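Local atomic coordinates of glycosyl hydrolase BlGH5_18 (Bifidobacterium longum subsp. infantis, PDB entry 7LQX), a protein that probably hydrolyses beta-mannosidic linkages as a family GH5, subfamily 18 glycosidase in N-glycan degradation. Residues Val209-His214 and Lys435-Val440; Arg380-Cys383 and Ser388-Glu391. All blocks are in the same frame, centred on the assembly; numbering follows the deposited sequence.

In the fold
Contacts 1 and 2 lie side by side, their centres about 9 Å apart and on the same side of the chain's centre. Contact 1 brings the last modelled turn of the chain, 435-439, against a short helix of the barrel, and contact 2 falls within the sequence it spans, at the entry to helix 388-399 of the small C-terminal domain. R380 ties them through D213 and V209: D213 OD1 lies 2.7 Å from R380 N, and R380 NH1 2.9 Å from V209 O, both probable hydrogen bonds. The Y211 ring also packs on contact 2, with CE1 3.1 Å from C383 O. A bound 1,2-ethanediol, probably from the crystallisation liquor, lies about 3 Å from the L212 side chain, nearest atoms.

Contact 1 (Val209-His214 and Lys435-Val440); sequences VWYLDH and KYYTAV
Y211 turns the edge of its ring into a face of Y437, a T-shaped stack with centroids 5.2 Å apart and planes at 83°. The leading atom is Y211 CD2, which comes down to 3.5 Å from Y437 CE1. Beside it, Y211 CB covers the CE2-CZ part of the ring and makes a CH-pi contact, 4.0 Å from the Y437 centroid and 25° off the normal. L212 meets the rim instead: its CD2 lies in the plane of the Y437 ring, 3.7 Å from CE2. L212 thus supplies an aliphatic contact at the edge, and Y211 covers one face. The contact links two parts of the fold. Helix 208-211 follows strand 200-202 of the (beta/alpha)8 barrel expected of a GH5 enzyme, whereas the weakly bonded turn 435-439 comes after the small three-stranded domain. With CG anti to the backbone N (chi1 -169°), the Y437 ring reaches out from the turn toward Y211. Tyrosine suits the place twice over, since beyond its apolar ring OH hydrogen-bonds to D207 OD1. Cutting this side chain back to an alanine is likely to leave the Y211 edge without its aromatic face and D207 without this hydroxyl partner. Farther out, Y211 rests on Y256 and L257 of helix 248-264, P385 touches both tyrosines, and K435 NZ hydrogen-bonds to G386 O.

Contact 2 (Arg380-Cys383 and Ser388-Glu391); sequences RGAC and SIFE
A382 O receives two backbone N-H groups from the first turn of helix 388-399: F390 N at 3.3 Å, nearly straight at 165°, and I389 N at 2.9 Å, a weak bond because its hydrogen points off line. The F390 donor lies in the carbonyl plane, with a C=O...N angle of 151°. The helix is the crossover of a beta-alpha-beta unit between parallel strands 365-369 and 403-407, and two of its first N-H groups, with no preceding helical turn to serve them, are met by A382 O of the 3-10 segment 381-383. Small A382 suits the close approach, its CB touching S388 OG at 3.4 Å; that hydroxyl is hydrogen-bonded to D428 OD2 and H432 N. I389 is the apolar neighbour: its CG2 lies 4.1 Å from C383 SG, and the side chain goes on to V367 and I369 of the sheet. F390 swings its ring to another side, CG anti to the backbone N (chi1 -171°), where Y256 stacks edge-to-face with it. Y256 OH also hydrogen-bonds to C383 O, and this same oxygen lies in the plane of the F390 ring, at its edge, 3.5 Å from CD2.

Contact 1 (Val209-His214 and Lys435-Val440)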
ATOM      1  N   VAL A 209       1.591 -19.141 -16.145  1.00  6.70           N
ATOM      2  CA  VAL A 209       2.811 -19.400 -16.904  1.00  7.05           C
ATOM      3  C   VAL A 209       2.647 -20.629 -17.790  1.00  7.50           C
ATOM      4  O   VAL A 209       3.176 -20.672 -18.908  1.00  8.68           O
ATOM      5  CB  VAL A 209       4.031 -19.505 -15.965  1.00  6.90           C
ATOM      6  CG1 VAL A 209       3.979 -20.758 -15.106  1.00  7.38           C
ATOM      7  CG2 VAL A 209       5.323 -19.456 -16.764  1.00  9.13           C
ATOM      8  N   TRP A 210       1.894 -21.630 -17.327  1.00  6.97           N
ATOM      9  CA  TRP A 210       1.706 -22.869 -18.076  1.00  7.91           C
ATOM     10  C   TRP A 210       0.508 -22.822 -19.004  1.00  7.54           C
ATOM     11  O   TRP A 210       0.484 -23.527 -20.017  1.00  8.91           O
ATOM     12  CB  TRP A 210       1.532 -24.074 -17.119  1.00  7.48           C
ATOM     13  CG  TRP A 210       2.653 -24.157 -16.146  1.00  7.44           C
ATOM     14  CD1 TRP A 210       2.590 -23.907 -14.815  1.00  8.24           C
ATOM     15  CD2 TRP A 210       4.028 -24.442 -16.435  1.00  8.41           C
ATOM     16  NE1 TRP A 210       3.835 -24.024 -14.248  1.00  8.96           N
ATOM     17  CE2 TRP A 210       4.735 -24.344 -15.226  1.00  8.88           C
ATOM     18  CE3 TRP A 210       4.726 -24.778 -17.594  1.00  9.50           C
ATOM     19  CZ2 TRP A 210       6.102 -24.566 -15.142  1.00  9.57           C
ATOM     20  CZ3 TRP A 210       6.087 -24.991 -17.507  1.00  9.11           C
ATOM     21  CH2 TRP A 210       6.756 -24.890 -16.289  1.00 10.03           C
ATOM     22  N   TYR A 211      -0.487 -22.018 -18.681  1.00  7.36           N
ATOM     23  CA  TYR A 211      -1.804 -22.177 -19.253  1.00  8.99           C
ATOM     24  C   TYR A 211      -2.282 -20.994 -20.088  1.00  9.11           C
ATOM     25  O   TYR A 211      -3.296 -21.128 -20.778  1.00 10.16           O
ATOM     26  CB  TYR A 211      -2.809 -22.421 -18.118  1.00  9.07           C
ATOM     27  CG  TYR A 211      -2.659 -23.715 -17.337  1.00  8.72           C
ATOM     28  CD1 TYR A 211      -1.935 -24.799 -17.824  1.00  7.97           C
ATOM     29  CD2 TYR A 211      -3.284 -23.851 -16.108  1.00  8.10           C
ATOM     30  CE1 TYR A 211      -1.862 -25.976 -17.100  1.00  8.25           C
ATOM     31  CE2 TYR A 211      -3.210 -25.019 -15.389  1.00  8.24           C
ATOM     32  CZ  TYR A 211      -2.503 -26.083 -15.887  1.00  7.65           C
ATOM     33  OH  TYR A 211      -2.431 -27.270 -15.185  1.00  9.17           O
ATOM     34  N   LEU A 212      -1.596 -19.857 -20.062  1.00  8.78           N
ATOM     35  CA  LEU A 212      -2.081 -18.661 -20.740  1.00  9.65           C
ATOM     36  C   LEU A 212      -1.216 -18.309 -21.942  1.00 12.49           C
ATOM     37  O   LEU A 212      -0.030 -18.002 -21.791  1.00 12.37           O
ATOM     38  CB  LEU A 212      -2.066 -17.470 -19.789  1.00 10.84           C
ATOM     39  CG  LEU A 212      -3.089 -17.477 -18.670  1.00 15.14           C
ATOM     40  CD1 LEU A 212      -2.849 -16.273 -17.770  1.00 14.63           C
ATOM     41  CD2 LEU A 212      -4.493 -17.452 -19.242  1.00 15.06           C
ATOM     42  N   ASP A 213      -1.814 -18.291 -23.126  1.00 11.50           N
ATOM     43  CA  ASP A 213      -1.072 -17.865 -24.303  1.00 12.63           C
ATOM     44  C   ASP A 213      -0.789 -16.373 -24.246  1.00 11.77           C
ATOM     45  O   ASP A 213      -1.550 -15.594 -23.670  1.00 12.26           O
ATOM     46  CB  ASP A 213      -1.840 -18.218 -25.567  1.00 13.99           C
ATOM     47  CG  ASP A 213      -1.732 -19.680 -25.888  1.00 15.89           C
ATOM     48  OD1 ASP A 213      -0.597 -20.145 -26.148  1.00 16.84           O
ATOM     49  OD2 ASP A 213      -2.762 -20.373 -25.807  1.00 15.83           O
ATOM     50  N   HIS A 214       0.347 -15.987 -24.818  1.00 12.74           N
ATOM     51  CA  HIS A 214       0.783 -14.599 -24.927  1.00 15.28           C
ATOM     52  C   HIS A 214       1.105 -13.958 -23.582  1.00 11.61           C
ATOM     53  O   HIS A 214       1.247 -12.741 -23.506  1.00 18.10           O
ATOM     54  CB  HIS A 214      -0.231 -13.755 -25.711  1.00 21.02           C
ATOM     55  CG  HIS A 214      -0.640 -14.376 -27.012  1.00 31.13           C
ATOM     56  ND1 HIS A 214       0.227 -14.513 -28.074  1.00 35.64           N
ATOM     57  CD2 HIS A 214      -1.815 -14.916 -27.412  1.00 33.81           C
ATOM     58  CE1 HIS A 214      -0.400 -15.100 -29.078  1.00 38.30           C
ATOM     59  NE2 HIS A 214      -1.640 -15.355 -28.702  1.00 34.82           N
ATOM     60  N   LYS A 435     -11.046 -25.184 -21.657  1.00 12.93           N
ATOM     61  CA  LYS A 435     -12.413 -24.706 -21.488  1.00 15.04           C
ATOM     62  C   LYS A 435     -12.812 -24.545 -20.026  1.00 16.07           C
ATOM     63  O   LYS A 435     -13.690 -23.731 -19.722  1.00 18.29           O
ATOM     64  CB  LYS A 435     -13.387 -25.634 -22.205  1.00 18.19           C
ATOM     65  CG  LYS A 435     -13.252 -27.090 -21.832  1.00 19.80           C
ATOM     66  CD  LYS A 435     -14.334 -27.920 -22.510  1.00 25.97           C
ATOM     67  CE  LYS A 435     -14.032 -29.403 -22.429  1.00 30.12           C
ATOM     68  NZ  LYS A 435     -12.907 -29.768 -23.328  1.00 25.72           N
ATOM     69  N   TYR A 436     -12.214 -25.304 -19.106  1.00 11.27           N
ATOM     70  CA  TYR A 436     -12.585 -25.188 -17.700  1.00 12.23           C
ATOM     71  C   TYR A 436     -11.764 -24.145 -16.953  1.00 12.81           C
ATOM     72  O   TYR A 436     -12.206 -23.646 -15.916  1.00 14.70           O
ATOM     73  CB  TYR A 436     -12.430 -26.531 -16.989  1.00 11.41           C
ATOM     74  CG  TYR A 436     -13.223 -27.660 -17.606  1.00 12.23           C
ATOM     75  CD1 TYR A 436     -14.543 -27.481 -18.007  1.00 14.49           C
ATOM     76  CD2 TYR A 436     -12.646 -28.908 -17.794  1.00 13.74           C
ATOM     77  CE1 TYR A 436     -15.268 -28.526 -18.575  1.00 15.30           C
ATOM     78  CE2 TYR A 436     -13.360 -29.952 -18.356  1.00 14.58           C
ATOM     79  CZ  TYR A 436     -14.663 -29.757 -18.751  1.00 15.73           C
ATOM     80  OH  TYR A 436     -15.347 -30.811 -19.310  1.00 19.63           O
ATOM     81  N   TYR A 437     -10.570 -23.830 -17.436  1.00 12.50           N
ATOM     82  CA  TYR A 437      -9.779 -22.763 -16.845  1.00 12.15           C
ATOM     83  C   TYR A 437     -10.424 -21.422 -17.129  1.00 24.71           C
ATOM     84  O   TYR A 437     -10.584 -20.590 -16.230  1.00 30.44           O
ATOM     85  CB  TYR A 437      -8.410 -22.802 -17.505  1.00 13.81           C
ATOM     86  CG  TYR A 437      -7.306 -21.970 -16.922  1.00 12.41           C
ATOM     87  CD1 TYR A 437      -6.788 -22.242 -15.665  1.00 11.54           C
ATOM     88  CD2 TYR A 437      -6.708 -20.971 -17.676  1.00 13.30           C
ATOM     89  CE1 TYR A 437      -5.736 -21.513 -15.160  1.00 10.80           C
ATOM     90  CE2 TYR A 437      -5.657 -20.241 -17.185  1.00 12.52           C
ATOM     91  CZ  TYR A 437      -5.168 -20.516 -15.930  1.00 11.79           C
ATOM     92  OH  TYR A 437      -4.102 -19.798 -15.445  1.00 13.15           O
ATOM     93  N   THR A 438     -10.786 -21.200 -18.392  1.00 37.76           N
ATOM     94  CA  THR A 438     -11.353 -19.932 -18.820  1.00 43.52           C
ATOM     95  C   THR A 438     -12.734 -19.718 -18.229  1.00 41.10           C
ATOM     96  O   THR A 438     -13.116 -18.576 -17.949  1.00 34.21           O
ATOM     97  CB  THR A 438     -11.413 -19.924 -20.345  1.00 43.21           C
ATOM     98  OG1 THR A 438     -12.237 -21.007 -20.797  1.00 57.28           O
ATOM     99  CG2 THR A 438     -10.022 -20.103 -20.930  1.00 25.54           C
ATOM    100  N   ALA A 439     -13.492 -20.799 -18.028  1.00 31.85           N
ATOM    101  CA  ALA A 439     -14.791 -20.679 -17.380  1.00 31.02           C
ATOM    102  C   ALA A 439     -14.653 -20.172 -15.952  1.00 39.81           C
ATOM    103  O   ALA A 439     -15.578 -19.546 -15.424  1.00 42.21           O
ATOM    104  CB  ALA A 439     -15.508 -22.030 -17.395  1.00 26.90           C
ATOM    105  N   VAL A 440     -13.514 -20.429 -15.314  1.00 39.56           N
ATOM    106  CA  VAL A 440     -13.265 -19.931 -13.966  1.00 38.06           C
ATOM    107  C   VAL A 440     -13.135 -18.410 -13.989  1.00 49.72           C
ATOM    108  O   VAL A 440     -13.832 -17.707 -13.257  1.00 58.11           O
ATOM    109  CB  VAL A 440     -12.023 -20.586 -13.341  1.00 31.83           C
ATOM    110  CG1 VAL A 440     -11.570 -19.795 -12.120  1.00 46.36           C
ATOM    111  CG2 VAL A 440     -12.332 -22.012 -12.957  1.00 26.18           C
TER

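Contact 2 (Arg380-Cys383 and Ser388-Glu391)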
ATOM      1  N   ARG A 380      -0.471 -22.732 -25.464  1.00 12.34           N
ATOM      2  CA  ARG A 380      -0.453 -22.975 -24.028  1.00 12.41           C
ATOM      3  C   ARG A 380      -1.842 -23.321 -23.512  1.00 10.86           C
ATOM      4  O   ARG A 380      -1.983 -24.100 -22.563  1.00 11.66           O
ATOM      5  CB  ARG A 380       0.089 -21.759 -23.276  1.00 12.00           C
ATOM      6  CG  ARG A 380       1.539 -21.887 -22.899  1.00 13.63           C
ATOM      7  CD  ARG A 380       1.991 -20.769 -21.992  1.00 11.71           C
ATOM      8  NE  ARG A 380       2.525 -19.634 -22.726  1.00 11.20           N
ATOM      9  CZ  ARG A 380       3.022 -18.553 -22.135  1.00 10.43           C
ATOM     10  NH1 ARG A 380       3.048 -18.475 -20.813  1.00  9.93           N
ATOM     11  NH2 ARG A 380       3.479 -17.549 -22.858  1.00 12.16           N
ATOM     12  N   GLY A 381      -2.880 -22.736 -24.104  1.00 10.37           N
ATOM     13  CA  GLY A 381      -4.224 -22.982 -23.613  1.00 11.52           C
ATOM     14  C   GLY A 381      -4.586 -24.453 -23.633  1.00  9.70           C
ATOM     15  O   GLY A 381      -5.268 -24.945 -22.735  1.00 10.78           O
ATOM     16  N   ALA A 382      -4.122 -25.181 -24.648  1.00  9.01           N
ATOM     17  CA  ALA A 382      -4.418 -26.606 -24.727  1.00  9.12           C
ATOM     18  C   ALA A 382      -3.828 -27.383 -23.556  1.00  8.22           C
ATOM     19  O   ALA A 382      -4.231 -28.526 -23.318  1.00  9.08           O
ATOM     20  CB  ALA A 382      -3.872 -27.173 -26.035  1.00 10.55           C
ATOM     21  N   CYS A 383      -2.881 -26.797 -22.828  1.00  7.91           N
ATOM     22  CA  CYS A 383      -2.279 -27.440 -21.668  1.00  7.88           C
ATOM     23  C   CYS A 383      -3.072 -27.235 -20.384  1.00  9.04           C
ATOM     24  O   CYS A 383      -2.784 -27.902 -19.386  1.00  8.56           O
ATOM     25  CB  CYS A 383      -0.854 -26.916 -21.466  1.00  8.32           C
ATOM     26  SG  CYS A 383       0.252 -27.279 -22.823  1.00  9.88           S
ATOM     27  N   SER A 388      -6.759 -29.975 -24.775  1.00  9.76           N
ATOM     28  CA  SER A 388      -6.489 -31.249 -25.431  1.00  9.20           C
ATOM     29  C   SER A 388      -5.225 -31.922 -24.901  1.00 10.43           C
ATOM     30  O   SER A 388      -5.190 -33.149 -24.764  1.00 10.86           O
ATOM     31  CB  SER A 388      -6.402 -31.030 -26.941  1.00 10.04           C
ATOM     32  OG  SER A 388      -5.585 -29.911 -27.244  1.00  9.96           O
ATOM     33  N   ILE A 389      -4.163 -31.157 -24.637  1.00  8.77           N
ATOM     34  CA  ILE A 389      -2.955 -31.749 -24.063  1.00  8.38           C
ATOM     35  C   ILE A 389      -3.249 -32.280 -22.667  1.00  8.63           C
ATOM     36  O   ILE A 389      -2.884 -33.407 -22.313  1.00  9.12           O
ATOM     37  CB  ILE A 389      -1.810 -30.721 -24.030  1.00  8.67           C
ATOM     38  CG1 ILE A 389      -1.357 -30.336 -25.439  1.00  8.71           C
ATOM     39  CG2 ILE A 389      -0.632 -31.264 -23.222  1.00  9.18           C
ATOM     40  CD1 ILE A 389      -0.623 -31.443 -26.203  1.00  9.57           C
ATOM     41  N   PHE A 390      -3.905 -31.453 -21.848  1.00  8.26           N
ATOM     42  CA  PHE A 390      -4.303 -31.831 -20.497  1.00  7.77           C
ATOM     43  C   PHE A 390      -5.057 -33.148 -20.509  1.00  8.19           C
ATOM     44  O   PHE A 390      -4.712 -34.079 -19.777  1.00  8.84           O
ATOM     45  CB  PHE A 390      -5.178 -30.691 -19.958  1.00  8.81           C
ATOM     46  CG  PHE A 390      -5.526 -30.771 -18.488  1.00  9.08           C
ATOM     47  CD1 PHE A 390      -6.564 -31.578 -18.046  1.00 10.02           C
ATOM     48  CD2 PHE A 390      -4.857 -29.987 -17.563  1.00  9.82           C
ATOM     49  CE1 PHE A 390      -6.904 -31.628 -16.699  1.00  8.68           C
ATOM     50  CE2 PHE A 390      -5.203 -30.027 -16.217  1.00  9.36           C
ATOM     51  CZ  PHE A 390      -6.218 -30.856 -15.788  1.00 10.37           C
ATOM     52  N   GLU A 391      -6.070 -33.262 -21.368  1.00  8.93           N
ATOM     53  CA  GLU A 391      -6.914 -34.455 -21.352  1.00  9.64           C
ATOM     54  C   GLU A 391      -6.206 -35.684 -21.907  1.00 10.29           C
ATOM     55  O   GLU A 391      -6.424 -36.791 -21.404  1.00  9.98           O
ATOM     56  CB  GLU A 391      -8.236 -34.163 -22.053  1.00 12.30           C
ATOM     57  CG  GLU A 391      -9.024 -33.118 -21.268  1.00 13.30           C
ATOM     58  CD  GLU A 391     -10.467 -32.946 -21.684  1.00 16.12           C
ATOM     59  OE1 GLU A 391     -10.854 -33.374 -22.792  1.00 16.71           O
ATOM     60  OE2 GLU A 391     -11.218 -32.358 -20.880  1.00 13.85           O
TER